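Local coordinates for STM4351 (Salmonella enterica, PDB 2Y7I), which binds arginine with high specificity in the periplasm, as a member of the bacterial solute-binding protein 3 family, at residues A[99-104]-A[173-178]. Sequence-based numbering, arbitrary orientation.
Sequences TRKGAY and DYAIMD. With GOL (glycerol), chain H.
T99 and A175 form an antiparallel hydrogen-bonded pair: T99 N gives to A175 O at 3.2 Å, and A175 N returns a bond to T99 O at 3.0 Å, nearly along the carbonyl axis. One step on, at the non-hydrogen-bonded pair, R100 CA and Y174 CA come within 4.2 Å of each other. K101 N then reaches D173 O, 2.8 Å away and on a lone pair, just as the chain enters a type II turn from R100 to A103; G102 takes its positive-phi position (82°), where a CB would jam against K101 O. R100 O is gripped twice, by A103 N closing the turn and by T99 OG1, which sits above the carbonyl plane. Strand 174-176 is the edge of a five-stranded mixed sheet in one lobe of this periplasmic binding protein, and strand 95-100 is its inner neighbour; their contact lies away from the arginine pocket. The Y174 ring, whose edge lies by T99 O, is crossed obliquely by R100, CG 3.6 Å from CE2, the guanidinium plane turned 85° from the ring's; W167 meets the ring edge-to-face. With CG anti to the backbone N (chi1 178°), K101 lays CG 4.0 Å from A175 CB. Further along, M177 lays its SD 3.8 Å from Y104 CB, while the Y104 hydroxyl is hydrogen-bonded to E155. A water donates to both T99 OG1 and A175 O, and a glycerol, likely a crystallisation additive, links Y104 O to D178 N through its O3.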
# COMPACT_ATOMS: atom_id res chain seq x y z
N THR A 99 3.54 0.20 -31.73
CA THR A 99 3.68 0.37 -33.18
C THR A 99 2.41 -0.15 -33.83
O THR A 99 1.55 -0.68 -33.14
CB THR A 99 4.89 -0.40 -33.76
OG1 THR A 99 4.60 -1.81 -33.83
CG2 THR A 99 6.17 -0.15 -32.90
N ARG A 100 2.29 -0.00 -35.14
CA ARG A 100 1.24 -0.73 -35.86
C ARG A 100 1.43 -2.22 -35.57
O ARG A 100 2.55 -2.70 -35.52
CB ARG A 100 1.34 -0.45 -37.36
CG ARG A 100 0.70 0.87 -37.79
CD ARG A 100 1.07 1.29 -39.22
NE ARG A 100 1.58 0.17 -40.03
CZ ARG A 100 2.87 -0.09 -40.25
NH1 ARG A 100 3.83 0.69 -39.73
NH2 ARG A 100 3.21 -1.13 -41.00
N LYS A 101 0.32 -2.94 -35.36
CA LYS A 101 0.36 -4.33 -34.89
C LYS A 101 1.14 -5.22 -35.86
O LYS A 101 0.86 -5.24 -37.04
CB LYS A 101 -1.07 -4.85 -34.68
CG LYS A 101 -1.19 -6.29 -34.24
CD LYS A 101 -2.66 -6.66 -34.03
CE LYS A 101 -3.44 -6.59 -35.35
NZ LYS A 101 -4.93 -6.61 -35.14
N GLY A 102 2.15 -5.92 -35.36
CA GLY A 102 2.93 -6.82 -36.21
C GLY A 102 4.04 -6.17 -37.03
O GLY A 102 4.81 -6.87 -37.68
N ALA A 103 4.14 -4.84 -36.99
CA ALA A 103 5.10 -4.15 -37.86
C ALA A 103 6.55 -4.19 -37.38
O ALA A 103 7.49 -4.12 -38.20
CB ALA A 103 4.65 -2.70 -38.12
N TYR A 104 6.73 -4.29 -36.06
CA TYR A 104 8.05 -4.31 -35.41
C TYR A 104 7.98 -5.28 -34.24
O TYR A 104 6.93 -5.41 -33.58
CB TYR A 104 8.49 -2.89 -34.94
CG TYR A 104 8.60 -1.89 -36.09
CD1 TYR A 104 9.74 -1.86 -36.90
CD2 TYR A 104 7.54 -1.03 -36.40
CE1 TYR A 104 9.83 -0.97 -37.99
CE2 TYR A 104 7.62 -0.15 -37.46
CZ TYR A 104 8.77 -0.12 -38.25
OH TYR A 104 8.85 0.74 -39.32
N ASP A 173 -5.56 -1.38 -33.93
CA ASP A 173 -4.65 -1.56 -35.07
C ASP A 173 -3.18 -1.55 -34.62
O ASP A 173 -2.28 -1.86 -35.40
CB ASP A 173 -4.87 -0.48 -36.13
CG ASP A 173 -6.15 -0.68 -36.91
OD1 ASP A 173 -6.84 -1.71 -36.69
OD2 ASP A 173 -6.46 0.19 -37.75
N TYR A 174 -2.96 -1.18 -33.36
CA TYR A 174 -1.63 -1.02 -32.80
C TYR A 174 -1.40 -2.10 -31.74
O TYR A 174 -2.35 -2.76 -31.33
CB TYR A 174 -1.48 0.40 -32.24
CG TYR A 174 -1.65 1.42 -33.35
CD1 TYR A 174 -2.92 1.81 -33.77
CD2 TYR A 174 -0.55 1.92 -34.03
CE1 TYR A 174 -3.08 2.71 -34.83
CE2 TYR A 174 -0.69 2.81 -35.08
CZ TYR A 174 -1.96 3.20 -35.48
OH TYR A 174 -2.10 4.08 -36.52
N ALA A 175 -0.15 -2.28 -31.31
CA ALA A 175 0.18 -3.29 -30.29
C ALA A 175 1.47 -2.94 -29.59
O ALA A 175 2.34 -2.27 -30.17
CB ALA A 175 0.28 -4.70 -30.90
N ILE A 176 1.59 -3.40 -28.35
CA ILE A 176 2.83 -3.31 -27.61
C ILE A 176 3.86 -4.20 -28.32
O ILE A 176 3.58 -5.38 -28.60
CB ILE A 176 2.67 -3.73 -26.13
CG1 ILE A 176 1.88 -2.67 -25.34
CG2 ILE A 176 4.05 -3.96 -25.47
CD1 ILE A 176 1.44 -3.14 -23.92
N MET A 177 5.02 -3.63 -28.60
CA MET A 177 6.10 -4.33 -29.27
C MET A 177 6.69 -5.40 -28.35
O MET A 177 6.73 -5.23 -27.13
CB MET A 177 7.16 -3.32 -29.73
CG MET A 177 8.13 -3.86 -30.76
SD MET A 177 9.36 -2.63 -31.27
CE MET A 177 10.42 -2.65 -29.82
N ASP A 178 7.14 -6.51 -28.94
CA ASP A 178 7.62 -7.63 -28.14
C ASP A 178 8.79 -7.27 -27.22
O ASP A 178 8.76 -7.61 -26.03
CB ASP A 178 7.95 -8.85 -29.01
CG ASP A 178 6.69 -9.60 -29.46
OD1 ASP A 178 5.63 -9.40 -28.82
OD2 ASP A 178 6.76 -10.39 -30.43
C1 GOL H . 4.01 -6.42 -33.27
O1 GOL H . 3.29 -5.44 -32.64
C2 GOL H . 3.78 -7.69 -32.48
O2 GOL H . 3.84 -8.81 -33.39
C3 GOL H . 4.87 -7.79 -31.44
O3 GOL H . 5.93 -6.84 -31.63
O HOH W 1 4.30 -3.50 -31.76